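Local coordinates for protein beta-porphyranase (Bacteroides plebeius, PDB 4AWD) that cleaves the sulfated red-seaweed polysaccharide porphyran at beta-1,4 linkages between D-galactose and L-galactose-6-sulfate, releasing mostly disaccharides, at residues A[122-136]-A[275-287]. Numbering follows the deposited sequence.
Sequences GAVASVKNQAHYGYY and PFDRPMFIHIVTE
V124 and I284 face each other as a hydrogen-bonded antiparallel pair inside the beta-jelly-roll sandwich of family GH16, joined by V124 N to I284 O and I284 N to V124 O, both 2.7 Å. Their branched side chains suit the buried layer between the sheets, where I284 also meets L96 and V314. On the other face, small A125 lets the H283 ring come close, CB to CD2 3.7 Å; H283 NE2 is hydrogen-bonded to S72 OG, and the ring lies near W75, a probable substrate-binding residue. E287, probably another, follows this strand and pairs with R79.

Where strand 123-126 ends, S126 substitutes its hydroxyl for its own backbone carbonyl. S126 N still bonds I282 O, while OG, placed between backbone N and carbonyl carbon by chi1 of 54°, receives I282 N at 2.8 Å and donates to K128 O. A131 and M280 then form a single bridge of two backbone bonds.

Beyond it, the flat H132 ring fits between the R278–P279 backbone, with P279 N over the centre of one face, and the Y133 ring against the other. At the ring's edge, H132 NE2 donates to F276 O, 3.2 Å away and only 5° out of the imidazole plane.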
loop_
_atom_site.group_PDB
_atom_site.type_symbol
_atom_site.label_atom_id
_atom_site.label_comp_id
_atom_site.label_asym_id
_atom_site.label_seq_id
_atom_site.Cartn_x
_atom_site.Cartn_y
_atom_site.Cartn_z
ATOM N N GLY A 122 -2.211 5.241 10.964
ATOM C CA GLY A 122 -1.773 3.865 11.176
ATOM C C GLY A 122 -0.885 3.354 10.059
ATOM O O GLY A 122 -1.075 3.695 8.902
ATOM N N ALA A 123 0.105 2.548 10.424
ATOM C CA ALA A 123 0.928 1.835 9.462
ATOM C C ALA A 123 1.081 0.393 9.913
ATOM O O ALA A 123 1.821 0.109 10.878
ATOM C CB ALA A 123 2.285 2.481 9.329
ATOM N N VAL A 124 0.375 -0.503 9.220
ATOM C CA VAL A 124 0.454 -1.959 9.469
ATOM C C VAL A 124 1.430 -2.639 8.495
ATOM O O VAL A 124 1.400 -2.381 7.299
ATOM C CB VAL A 124 -0.944 -2.617 9.339
ATOM C CG1 VAL A 124 -0.878 -4.093 9.605
ATOM C CG2 VAL A 124 -1.917 -1.983 10.294
ATOM N N ALA A 125 2.282 -3.514 9.011
ATOM C CA ALA A 125 3.182 -4.305 8.176
ATOM C C ALA A 125 3.018 -5.776 8.493
ATOM O O ALA A 125 2.940 -6.159 9.668
ATOM C CB ALA A 125 4.636 -3.883 8.393
ATOM N N SER A 126 2.956 -6.612 7.466
ATOM C CA SER A 126 3.045 -8.052 7.704
ATOM C C SER A 126 4.374 -8.389 8.389
ATOM O O SER A 126 5.400 -7.728 8.174
ATOM C CB SER A 126 2.853 -8.866 6.411
ATOM O OG SER A 126 3.752 -8.468 5.372
ATOM N N VAL A 127 4.328 -9.399 9.250
ATOM C CA VAL A 127 5.509 -9.862 9.968
ATOM C C VAL A 127 6.495 -10.500 8.986
ATOM O O VAL A 127 7.686 -10.241 9.033
ATOM C CB VAL A 127 5.126 -10.844 11.115
ATOM C CG1 VAL A 127 6.331 -11.656 11.591
ATOM C CG2 VAL A 127 4.533 -10.067 12.257
ATOM N N LYS A 128 5.972 -11.312 8.083
ATOM C CA LYS A 128 6.804 -11.981 7.123
ATOM C C LYS A 128 7.020 -11.048 5.947
ATOM O O LYS A 128 6.193 -10.172 5.677
ATOM C CB LYS A 128 6.174 -13.305 6.704
ATOM C CG LYS A 128 6.115 -14.350 7.820
ATOM C CD LYS A 128 6.241 -15.723 7.193
ATOM C CE LYS A 128 5.829 -16.866 8.100
ATOM N NZ LYS A 128 6.046 -18.178 7.374
ATOM N N ASN A 129 8.151 -11.216 5.270
ATOM C CA ASN A 129 8.509 -10.348 4.170
ATOM C C ASN A 129 8.915 -11.117 2.909
ATOM O O ASN A 129 9.798 -10.691 2.172
ATOM C CB ASN A 129 9.635 -9.410 4.614
ATOM C CG ASN A 129 10.874 -10.160 5.047
ATOM O OD1 ASN A 129 10.945 -11.379 4.903
ATOM N ND2 ASN A 129 11.849 -9.441 5.598
ATOM N N GLN A 130 8.247 -12.233 2.652
ATOM C CA GLN A 130 8.588 -13.092 1.516
ATOM C C GLN A 130 7.436 -13.199 0.523
ATOM O O GLN A 130 7.296 -14.226 -0.174
ATOM C CB GLN A 130 8.982 -14.495 2.009
ATOM C CG GLN A 130 10.188 -14.519 2.952
ATOM C CD GLN A 130 11.450 -14.064 2.255
ATOM O OE1 GLN A 130 11.914 -14.712 1.321
ATOM N NE2 GLN A 130 12.012 -12.936 2.699
ATOM N N ALA A 131 6.600 -12.162 0.464
ATOM C CA ALA A 131 5.525 -12.138 -0.530
ATOM C C ALA A 131 6.157 -11.814 -1.871
ATOM O O ALA A 131 6.785 -10.770 -2.014
ATOM C CB ALA A 131 4.475 -11.113 -0.174
ATOM N N HIS A 132 6.032 -12.734 -2.833
ATOM C CA HIS A 132 6.581 -12.520 -4.175
ATOM C C HIS A 132 5.494 -12.693 -5.234
ATOM O O HIS A 132 4.345 -12.290 -5.004
ATOM C CB HIS A 132 7.789 -13.435 -4.456
ATOM C CG HIS A 132 8.858 -12.780 -5.284
ATOM N ND1 HIS A 132 10.145 -13.264 -5.357
ATOM C CD2 HIS A 132 8.841 -11.651 -6.036
ATOM C CE1 HIS A 132 10.867 -12.478 -6.138
ATOM N NE2 HIS A 132 10.102 -11.487 -6.554
ATOM N N TYR A 133 5.844 -13.293 -6.377
ATOM C CA TYR A 133 4.901 -13.440 -7.501
ATOM C C TYR A 133 3.663 -14.164 -7.021
ATOM O O TYR A 133 3.745 -15.131 -6.237
ATOM C CB TYR A 133 5.519 -14.167 -8.707
ATOM C CG TYR A 133 6.908 -13.680 -9.066
ATOM C CD1 TYR A 133 7.186 -12.320 -9.156
ATOM C CD2 TYR A 133 7.953 -14.576 -9.275
ATOM C CE1 TYR A 133 8.450 -11.870 -9.465
ATOM C CE2 TYR A 133 9.234 -14.121 -9.600
ATOM C CZ TYR A 133 9.459 -12.765 -9.691
ATOM O OH TYR A 133 10.700 -12.287 -9.982
ATOM N N GLY A 134 2.518 -13.669 -7.472
ATOM C CA GLY A 134 1.251 -14.075 -6.903
ATOM C C GLY A 134 0.235 -12.965 -7.028
ATOM O O GLY A 134 0.411 -12.029 -7.822
ATOM N N TYR A 135 -0.830 -13.079 -6.246
ATOM C CA TYR A 135 -1.963 -12.171 -6.322
ATOM C C TYR A 135 -2.299 -11.621 -4.931
ATOM O O TYR A 135 -2.309 -12.351 -3.929
ATOM C CB TYR A 135 -3.177 -12.881 -6.936
ATOM C CG TYR A 135 -4.316 -11.963 -7.311
ATOM C CD1 TYR A 135 -5.303 -11.630 -6.382
ATOM C CD2 TYR A 135 -4.401 -11.416 -8.587
ATOM C CE1 TYR A 135 -6.368 -10.766 -6.715
ATOM C CE2 TYR A 135 -5.459 -10.565 -8.942
ATOM C CZ TYR A 135 -6.433 -10.237 -7.994
ATOM O OH TYR A 135 -7.469 -9.399 -8.331
ATOM N N TYR A 136 -2.561 -10.323 -4.882
ATOM C CA TYR A 136 -2.740 -9.612 -3.628
ATOM C C TYR A 136 -3.913 -8.670 -3.790
ATOM O O TYR A 136 -4.033 -7.995 -4.815
ATOM C CB TYR A 136 -1.462 -8.838 -3.303
ATOM C CG TYR A 136 -0.263 -9.755 -3.175
ATOM C CD1 TYR A 136 0.079 -10.334 -1.941
ATOM C CD2 TYR A 136 0.517 -10.053 -4.280
ATOM C CE1 TYR A 136 1.146 -11.191 -1.828
ATOM C CE2 TYR A 136 1.606 -10.909 -4.170
ATOM C CZ TYR A 136 1.911 -11.470 -2.943
ATOM O OH TYR A 136 2.987 -12.321 -2.861
ATOM N N PRO A 275 13.660 -5.934 -12.504
ATOM C CA PRO A 275 13.565 -5.002 -11.365
ATOM C C PRO A 275 12.749 -5.503 -10.167
ATOM O O PRO A 275 13.050 -5.116 -9.026
ATOM C CB PRO A 275 12.914 -3.756 -11.975
ATOM C CG PRO A 275 12.201 -4.250 -13.185
ATOM C CD PRO A 275 13.044 -5.366 -13.719
ATOM N N PHE A 276 11.740 -6.340 -10.407
ATOM C CA PHE A 276 10.923 -6.861 -9.301
ATOM C C PHE A 276 11.213 -8.316 -8.929
ATOM O O PHE A 276 10.305 -9.076 -8.591
ATOM C CB PHE A 276 9.421 -6.621 -9.540
ATOM C CG PHE A 276 8.958 -5.240 -9.139
ATOM C CD1 PHE A 276 9.795 -4.134 -9.284
ATOM C CD2 PHE A 276 7.681 -5.042 -8.633
ATOM C CE1 PHE A 276 9.373 -2.864 -8.915
ATOM C CE2 PHE A 276 7.252 -3.775 -8.257
ATOM C CZ PHE A 276 8.106 -2.681 -8.397
ATOM N N ASP A 277 12.497 -8.679 -8.966
ATOM C CA ASP A 277 12.933 -10.032 -8.629
ATOM C C ASP A 277 13.169 -10.254 -7.127
ATOM O O ASP A 277 13.801 -11.234 -6.735
ATOM C CB ASP A 277 14.177 -10.435 -9.437
ATOM C CG ASP A 277 15.376 -9.518 -9.197
ATOM O OD1 ASP A 277 15.342 -8.671 -8.262
ATOM O OD2 ASP A 277 16.365 -9.644 -9.976
ATOM N N ARG A 278 12.667 -9.348 -6.297
ATOM C CA ARG A 278 12.819 -9.482 -4.854
ATOM C C ARG A 278 11.468 -9.483 -4.133
ATOM O O ARG A 278 10.594 -8.663 -4.443
ATOM C CB ARG A 278 13.674 -8.354 -4.296
ATOM C CG ARG A 278 15.163 -8.455 -4.545
ATOM C CD ARG A 278 15.827 -7.241 -3.895
ATOM N NE ARG A 278 15.425 -7.157 -2.488
ATOM C CZ ARG A 278 15.396 -6.043 -1.760
ATOM N NH1 ARG A 278 15.756 -4.869 -2.284
ATOM N NH2 ARG A 278 15.015 -6.114 -0.495
ATOM N N PRO A 279 11.306 -10.380 -3.142
ATOM C CA PRO A 279 10.058 -10.441 -2.375
ATOM C C PRO A 279 9.843 -9.188 -1.499
ATOM O O PRO A 279 10.771 -8.372 -1.325
ATOM C CB PRO A 279 10.261 -11.681 -1.511
ATOM C CG PRO A 279 11.764 -11.712 -1.271
ATOM C CD PRO A 279 12.346 -11.279 -2.587
ATOM N N MET A 280 8.630 -9.044 -0.959
ATOM C CA MET A 280 8.242 -7.851 -0.200
ATOM C C MET A 280 7.429 -8.179 1.040
ATOM O O MET A 280 6.926 -9.308 1.206
ATOM C CB MET A 280 7.402 -6.911 -1.076
ATOM C CG MET A 280 8.146 -6.236 -2.210
ATOM S SD MET A 280 7.045 -5.234 -3.246
ATOM C CE MET A 280 8.182 -4.832 -4.564
ATOM N N PHE A 281 7.283 -7.177 1.905
ATOM C CA PHE A 281 6.266 -7.208 2.960
ATOM C C PHE A 281 5.029 -6.412 2.539
ATOM O O PHE A 281 5.097 -5.593 1.619
ATOM C CB PHE A 281 6.827 -6.720 4.312
ATOM C CG PHE A 281 7.508 -5.378 4.265
ATOM C CD1 PHE A 281 6.779 -4.203 4.401
ATOM C CD2 PHE A 281 8.886 -5.291 4.135
ATOM C CE1 PHE A 281 7.414 -2.961 4.379
ATOM C CE2 PHE A 281 9.532 -4.064 4.108
ATOM C CZ PHE A 281 8.796 -2.897 4.234
ATOM N N ILE A 282 3.898 -6.673 3.199
ATOM C CA ILE A 282 2.675 -5.879 2.994
ATOM C C ILE A 282 2.732 -4.637 3.883
ATOM O O ILE A 282 3.054 -4.744 5.071
ATOM C CB ILE A 282 1.393 -6.677 3.375
ATOM C CG1 ILE A 282 1.294 -8.001 2.604
ATOM C CG2 ILE A 282 0.133 -5.833 3.174
ATOM C CD1 ILE A 282 0.659 -7.876 1.242
ATOM N N HIS A 283 2.438 -3.470 3.314
ATOM C CA HIS A 283 2.178 -2.272 4.110
ATOM C C HIS A 283 0.723 -1.823 4.004
ATOM O O HIS A 283 0.148 -1.780 2.919
ATOM C CB HIS A 283 3.091 -1.125 3.694
ATOM C CG HIS A 283 4.093 -0.732 4.741
ATOM N ND1 HIS A 283 5.204 0.035 4.456
ATOM C CD2 HIS A 283 4.148 -0.994 6.071
ATOM C CE1 HIS A 283 5.899 0.230 5.564
ATOM N NE2 HIS A 283 5.281 -0.384 6.557
ATOM N N ILE A 284 0.116 -1.492 5.126
ATOM C CA ILE A 284 -1.243 -0.977 5.095
ATOM C C ILE A 284 -1.222 0.345 5.858
ATOM O O ILE A 284 -1.044 0.360 7.064
ATOM C CB ILE A 284 -2.275 -1.978 5.679
ATOM C CG1 ILE A 284 -2.027 -3.395 5.141
ATOM C CG2 ILE A 284 -3.692 -1.513 5.342
ATOM C CD1 ILE A 284 -2.919 -4.496 5.724
ATOM N N VAL A 285 -1.385 1.449 5.140
ATOM C CA VAL A 285 -0.959 2.750 5.655
ATOM C C VAL A 285 -1.975 3.878 5.469
ATOM O O VAL A 285 -2.632 3.990 4.442
ATOM C CB VAL A 285 0.382 3.175 5.009
ATOM C CG1 VAL A 285 0.737 4.601 5.367
ATOM C CG2 VAL A 285 1.492 2.231 5.441
ATOM N N THR A 286 -2.034 4.734 6.477
ATOM C CA THR A 286 -2.878 5.919 6.509
ATOM C C THR A 286 -1.945 7.134 6.681
ATOM O O THR A 286 -1.268 7.274 7.705
ATOM C CB THR A 286 -3.871 5.751 7.684
ATOM O OG1 THR A 286 -5.178 5.435 7.171
ATOM C CG2 THR A 286 -3.908 6.940 8.532
ATOM N N GLU A 287 -1.860 7.995 5.661
ATOM C CA GLU A 287 -0.811 9.007 5.679
ATOM C C GLU A 287 -1.244 10.362 5.194
ATOM O O GLU A 287 -2.387 10.594 4.733
ATOM C CB GLU A 287 0.403 8.559 4.862
ATOM C CG GLU A 287 0.394 9.030 3.416
ATOM C CD GLU A 287 0.946 7.968 2.477
ATOM O OE1 GLU A 287 0.247 6.946 2.288
ATOM O OE2 GLU A 287 2.075 8.149 1.950
#